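Local coordinates for uncharacterized protein (Bacteroides cellulosilyticus, PDB 5JVK) that probably hydrolyses O-glycosidic bonds as a family 39 glycoside hydrolase of a gut symbiont, at residues S196-C200 against P235-V240; N213-E219 against N248-I254. One frame throughout, in Å; residues are numbered along the deposited sequence.

Both contacts belong to one sector of the eight-stranded parallel barrel, and their centres lie about 17 Å apart. Contact 1 pairs two neighbouring outer helices, 194-211 and 229-247; contact 2 pairs strands 217-220 and 252-255, adjacent in the barrel wall. In chain order the segments alternate, and Leu237 CD1 on the second helix reaches Leu253 CD1 on the second strand at 3.8 Å. Contact 1 is partly buried, its centre about 30 Å from the centre of the chain, and rests on apolar and guanidinium packing. Contact 2, its centre about 20 Å away, is more buried; backbone hydrogen bonds carry it, beside an amide-carboxylate network of Asn213, Asn248 and Asp250 that reaches the surface at Asn213 and Asp250.

Contact 1 (S196-C200 against P235-V240); sequences SRLGC and PLLKVV
Arg197 sets its CG opposite its own carbonyl carbon (chi1 -70°) and runs extended from CG to NE, a shape that carries the guanidinium across to Pro235, while Leu236, with CG trans to its backbone N (chi1 -179°), directs its branch toward helix 194-211. CB of Pro235 sits over the centre of one guanidinium face, 3.5 Å from CZ of Arg197, and the guanidinium rests by that face on this one carbon. The aliphatic part of the same arginine crosses Leu236: CD2 of Leu236 lies 3.7 Å from CA of Arg197 and also touches its CB and CG. The same methyl enters between Arg197 and Cys200, 3.9 Å from CB of Cys200. One turn further on, CG1 of Val239 meets O of Arg197 at 3.9 Å and then CD1 of the exposed Leu198 at 4.2 Å. Between the segments the polar groups form no hydrogen bond, and 325 Å² is buried in all. Val239 and Val240 continue the interface onto Ala201 of helix 194-211, while Leu236 and Val240 also touch Leu220 beneath. The short axes approach to 8.7 Å at -46°, an inclined same-direction pairing of consecutive outer helices in a (beta/alpha)8 barrel.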
loop_
_atom_site.group_PDB
_atom_site.type_symbol
_atom_site.label_atom_id
_atom_site.label_comp_id
_atom_site.label_asym_id
_atom_site.label_seq_id
_atom_site.Cartn_x
_atom_site.Cartn_y
_atom_site.Cartn_z
ATOM N N SER A 196 11.914 31.687 -7.339
ATOM C CA SER A 196 11.189 30.646 -6.598
ATOM C C SER A 196 11.549 29.224 -7.034
ATOM O O SER A 196 11.545 28.307 -6.209
ATOM C CB SER A 196 9.678 30.861 -6.713
ATOM O OG SER A 196 9.253 30.806 -8.062
ATOM N N ARG A 197 11.840 29.041 -8.322
ATOM C CA ARG A 197 12.378 27.772 -8.822
ATOM C C ARG A 197 13.722 27.438 -8.183
ATOM O O ARG A 197 13.968 26.289 -7.809
ATOM C CB ARG A 197 12.549 27.806 -10.338
ATOM C CG ARG A 197 11.245 27.799 -11.112
ATOM C CD ARG A 197 11.480 28.142 -12.571
ATOM N NE ARG A 197 10.247 28.541 -13.242
ATOM C CZ ARG A 197 10.179 29.049 -14.472
ATOM N NH1 ARG A 197 11.277 29.228 -15.208
ATOM N NH2 ARG A 197 8.996 29.383 -14.978
ATOM N N LEU A 198 14.583 28.448 -8.073
ATOM C CA LEU A 198 15.887 28.302 -7.423
ATOM C C LEU A 198 15.725 27.996 -5.932
ATOM O O LEU A 198 16.421 27.134 -5.393
ATOM C CB LEU A 198 16.730 29.572 -7.608
ATOM C CG LEU A 198 18.237 29.421 -7.368
ATOM C CD1 LEU A 198 18.910 28.790 -8.580
ATOM C CD2 LEU A 198 18.877 30.764 -7.043
ATOM N N GLY A 199 14.805 28.706 -5.279
ATOM C CA GLY A 199 14.502 28.493 -3.866
ATOM C C GLY A 199 13.979 27.103 -3.561
ATOM O O GLY A 199 14.344 26.512 -2.546
ATOM N N CYS A 200 13.122 26.592 -4.446
ATOM C CA CYS A 200 12.594 25.225 -4.354
ATOM C C CYS A 200 13.704 24.193 -4.529
ATOM O O CYS A 200 13.783 23.227 -3.766
ATOM C CB CYS A 200 11.509 25.001 -5.416
ATOM S SG CYS A 200 10.571 23.460 -5.259
ATOM N N PRO A 235 10.238 23.685 -16.561
ATOM C CA PRO A 235 11.153 24.730 -16.089
ATOM C C PRO A 235 11.636 24.552 -14.650
ATOM O O PRO A 235 12.834 24.671 -14.395
ATOM C CB PRO A 235 10.316 26.003 -16.217
ATOM C CG PRO A 235 9.460 25.739 -17.401
ATOM C CD PRO A 235 9.160 24.263 -17.387
ATOM N N LEU A 236 10.713 24.272 -13.732
ATOM C CA LEU A 236 11.060 23.994 -12.335
ATOM C C LEU A 236 11.976 22.773 -12.244
ATOM O O LEU A 236 12.975 22.792 -11.529
ATOM C CB LEU A 236 9.788 23.790 -11.496
ATOM C CG LEU A 236 9.859 23.503 -9.983
ATOM C CD1 LEU A 236 10.230 22.063 -9.682
ATOM C CD2 LEU A 236 10.812 24.436 -9.255
ATOM N N LEU A 237 11.627 21.725 -12.985
ATOM C CA LEU A 237 12.382 20.470 -13.001
ATOM C C LEU A 237 13.812 20.629 -13.540
ATOM O O LEU A 237 14.738 19.987 -13.037
ATOM C CB LEU A 237 11.616 19.429 -13.828
ATOM C CG LEU A 237 12.089 17.975 -13.870
ATOM C CD1 LEU A 237 12.113 17.364 -12.473
ATOM C CD2 LEU A 237 11.200 17.171 -14.820
ATOM N N LYS A 238 13.983 21.484 -14.554
ATOM C CA LYS A 238 15.310 21.763 -15.141
ATOM C C LYS A 238 16.292 22.439 -14.175
ATOM O O LYS A 238 17.504 22.312 -14.347
ATOM C CB LYS A 238 15.182 22.603 -16.422
ATOM C CG LYS A 238 14.787 21.791 -17.644
ATOM C CD LYS A 238 14.537 22.665 -18.863
ATOM C CE LYS A 238 14.429 21.820 -20.124
ATOM N NZ LYS A 238 13.915 22.584 -21.292
ATOM N N VAL A 239 15.766 23.159 -13.183
ATOM C CA VAL A 239 16.576 23.754 -12.114
ATOM C C VAL A 239 16.782 22.747 -10.974
ATOM O O VAL A 239 17.905 22.576 -10.502
ATOM C CB VAL A 239 15.936 25.058 -11.566
ATOM C CG1 VAL A 239 16.787 25.668 -10.455
ATOM C CG2 VAL A 239 15.726 26.064 -12.693
ATOM N N VAL A 240 15.703 22.085 -10.548
ATOM C CA VAL A 240 15.740 21.157 -9.400
ATOM C C VAL A 240 16.632 19.929 -9.630
ATOM O O VAL A 240 17.384 19.544 -8.734
ATOM C CB VAL A 240 14.310 20.709 -8.978
ATOM C CG1 VAL A 240 14.341 19.568 -7.961
ATOM C CG2 VAL A 240 13.539 21.886 -8.400
#

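Contact 2 (N213-E219 against N248-I254); sequences NRVTEWE and NPDITLI
O of Thr216 takes N of Thr252 at 2.8 Å, on a nearly straight N-H path (169° at the hydrogen) and almost in line with the C=O bond. N of Trp218 then reaches O of Thr252, and O of Trp218 takes N of Ile254 at 2.8 Å. Before the strands, OD1 of Asn213 receives ND2 of Asn248 at 2.9 Å; the two amides are nearly coplanar and the acceptor is met almost end-on, but the N-H is bent (145°). ND2 of Asn213 donates in turn to OD2 of Asp250 at 3.2 Å, nearly straight, meeting its anti side. The strand pairing is that of a beta-alpha-beta unit whose parallel strands are joined through helix 229-247, in the (beta/alpha)8 barrel. Asn248 also binds within its own turn, its OD1 accepting from N of Asp250 in an Asx turn that overlaps a type I turn from Asn248 to Ile251. With an alanine at Asn248, OD1 of Asn213 would probably lose this donor and N of Asp250 its side-chain acceptor. Trp218 projects to the same side as Leu253, among side chains of helix 194-211, and its CD1 meets CD1 of Ile251 at 3.8 Å; CG1 of Val215 lies over one face of the indole, toward its rim. On the other side, Glu219 holds CG anti to its backbone N (chi1 -172°), and the extended chain carries the carboxylate past Ile254, CG to CG2 at 4.2 Å; OE1 forms a salt bridge with Arg134, and OE2 is hydrogen-bonded to the hydroxyls of Ser286 and Thr339.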
loop_
_atom_site.group_PDB
_atom_site.type_symbol
_atom_site.label_atom_id
_atom_site.label_comp_id
_atom_site.label_asym_id
_atom_site.label_seq_id
_atom_site.Cartn_x
_atom_site.Cartn_y
_atom_site.Cartn_z
ATOM N N ASN A 213 21.699 8.962 1.850
ATOM C CA ASN A 213 21.144 7.700 1.343
ATOM C C ASN A 213 20.230 6.988 2.354
ATOM O O ASN A 213 19.874 5.825 2.164
ATOM C CB ASN A 213 22.271 6.787 0.850
ATOM C CG ASN A 213 22.950 7.330 -0.400
ATOM O OD1 ASN A 213 22.795 8.505 -0.750
ATOM N ND2 ASN A 213 23.700 6.475 -1.086
ATOM N N ARG A 214 19.835 7.700 3.410
ATOM C CA ARG A 214 18.721 7.280 4.259
ATOM C C ARG A 214 17.386 7.409 3.504
ATOM O O ARG A 214 16.425 6.704 3.817
ATOM C CB ARG A 214 18.675 8.110 5.546
ATOM C CG ARG A 214 19.926 8.007 6.415
ATOM C CD ARG A 214 19.843 8.947 7.608
ATOM N NE ARG A 214 18.919 8.456 8.633
ATOM C CZ ARG A 214 18.449 9.172 9.656
ATOM N NH1 ARG A 214 18.800 10.446 9.833
ATOM N NH2 ARG A 214 17.610 8.605 10.520
ATOM N N VAL A 215 17.343 8.329 2.534
ATOM C CA VAL A 215 16.207 8.511 1.627
ATOM C C VAL A 215 16.730 8.588 0.188
ATOM O O VAL A 215 17.322 9.592 -0.207
ATOM C CB VAL A 215 15.425 9.799 1.973
ATOM C CG1 VAL A 215 14.237 9.985 1.033
ATOM C CG2 VAL A 215 14.962 9.770 3.428
ATOM N N THR A 216 16.510 7.523 -0.583
ATOM C CA THR A 216 16.976 7.430 -1.976
ATOM C C THR A 216 15.898 7.734 -3.031
ATOM O O THR A 216 16.203 7.751 -4.225
ATOM C CB THR A 216 17.578 6.036 -2.262
ATOM O OG1 THR A 216 16.673 5.019 -1.817
ATOM C CG2 THR A 216 18.903 5.868 -1.541
ATOM N N GLU A 217 14.657 7.970 -2.596
ATOM C CA GLU A 217 13.543 8.277 -3.504
ATOM C C GLU A 217 12.874 9.589 -3.100
ATOM O O GLU A 217 12.300 9.687 -2.011
ATOM C CB GLU A 217 12.504 7.149 -3.498
ATOM C CG GLU A 217 12.957 5.854 -4.161
ATOM C CD GLU A 217 13.834 4.992 -3.269
ATOM O OE1 GLU A 217 13.439 4.718 -2.117
ATOM O OE2 GLU A 217 14.925 4.585 -3.720
ATOM N N TRP A 218 12.951 10.584 -3.985
ATOM C CA TRP A 218 12.380 11.911 -3.757
ATOM C C TRP A 218 11.429 12.259 -4.893
ATOM O O TRP A 218 11.819 12.221 -6.063
ATOM C CB TRP A 218 13.490 12.957 -3.674
ATOM C CG TRP A 218 14.374 12.813 -2.471
ATOM C CD1 TRP A 218 15.533 12.096 -2.386
ATOM C CD2 TRP A 218 14.174 13.410 -1.183
ATOM N NE1 TRP A 218 16.066 12.206 -1.124
ATOM C CE2 TRP A 218 15.255 13.008 -0.364
ATOM C CE3 TRP A 218 13.188 14.247 -0.639
ATOM C CZ2 TRP A 218 15.378 13.412 0.975
ATOM C CZ3 TRP A 218 13.310 14.651 0.695
ATOM C CH2 TRP A 218 14.399 14.232 1.484
ATOM N N GLU A 219 10.189 12.604 -4.539
ATOM C CA GLU A 219 9.130 12.891 -5.506
ATOM C C GLU A 219 8.840 14.386 -5.494
ATOM O O GLU A 219 8.504 14.942 -4.453
ATOM C CB GLU A 219 7.871 12.091 -5.155
ATOM C CG GLU A 219 6.755 12.145 -6.192
ATOM C CD GLU A 219 5.538 11.316 -5.801
ATOM O OE1 GLU A 219 5.382 10.986 -4.605
ATOM O OE2 GLU A 219 4.725 10.992 -6.692
ATOM N N ASN A 248 23.489 14.719 -4.168
ATOM C CA ASN A 248 23.428 13.264 -3.977
ATOM C C ASN A 248 23.131 12.590 -5.325
ATOM O O ASN A 248 21.971 12.509 -5.729
ATOM C CB ASN A 248 22.360 12.907 -2.932
ATOM C CG ASN A 248 22.409 11.447 -2.490
ATOM O OD1 ASN A 248 23.028 10.595 -3.132
ATOM N ND2 ASN A 248 21.728 11.150 -1.390
ATOM N N PRO A 249 24.179 12.113 -6.032
ATOM C CA PRO A 249 23.968 11.414 -7.313
ATOM C C PRO A 249 23.184 10.098 -7.224
ATOM O O PRO A 249 22.603 9.672 -8.222
ATOM C CB PRO A 249 25.395 11.132 -7.804
ATOM C CG PRO A 249 26.256 12.115 -7.094
ATOM C CD PRO A 249 25.614 12.318 -5.756
ATOM N N ASP A 250 23.171 9.471 -6.046
ATOM C CA ASP A 250 22.580 8.138 -5.863
ATOM C C ASP A 250 21.051 8.096 -5.722
ATOM O O ASP A 250 20.478 7.007 -5.752
ATOM C CB ASP A 250 23.215 7.441 -4.646
ATOM C CG ASP A 250 24.723 7.241 -4.793
ATOM O OD1 ASP A 250 25.223 7.139 -5.938
ATOM O OD2 ASP A 250 25.407 7.173 -3.749
ATOM N N ILE A 251 20.389 9.244 -5.569
ATOM C CA ILE A 251 18.922 9.256 -5.452
ATOM C C ILE A 251 18.231 9.003 -6.794
ATOM O O ILE A 251 18.845 9.117 -7.860
ATOM C CB ILE A 251 18.354 10.571 -4.846
ATOM C CG1 ILE A 251 18.486 11.764 -5.809
ATOM C CG2 ILE A 251 19.009 10.884 -3.507
ATOM C CD1 ILE A 251 17.531 12.891 -5.492
ATOM N N THR A 252 16.948 8.662 -6.711
ATOM C CA THR A 252 16.050 8.646 -7.857
ATOM C C THR A 252 15.116 9.847 -7.709
ATOM O O THR A 252 14.246 9.859 -6.832
ATOM C CB THR A 252 15.248 7.335 -7.913
ATOM O OG1 THR A 252 16.151 6.227 -7.843
ATOM C CG2 THR A 252 14.444 7.234 -9.203
ATOM N N LEU A 253 15.339 10.871 -8.534
ATOM C CA LEU A 253 14.466 12.044 -8.579
ATOM C C LEU A 253 13.240 11.712 -9.423
ATOM O O LEU A 253 13.367 11.399 -10.610
ATOM C CB LEU A 253 15.214 13.254 -9.153
ATOM C CG LEU A 253 14.595 14.658 -9.017
ATOM C CD1 LEU A 253 13.422 14.885 -9.969
ATOM C CD2 LEU A 253 14.183 14.953 -7.576
ATOM N N ILE A 254 12.061 11.796 -8.802
ATOM C CA ILE A 254 10.802 11.357 -9.408
ATOM C C ILE A 254 9.899 12.558 -9.711
ATOM O O ILE A 254 9.509 13.291 -8.802
ATOM C CB ILE A 254 10.068 10.352 -8.488
ATOM C CG1 ILE A 254 10.955 9.123 -8.227
ATOM C CG2 ILE A 254 8.732 9.928 -9.101
ATOM C CD1 ILE A 254 10.519 8.278 -7.050
#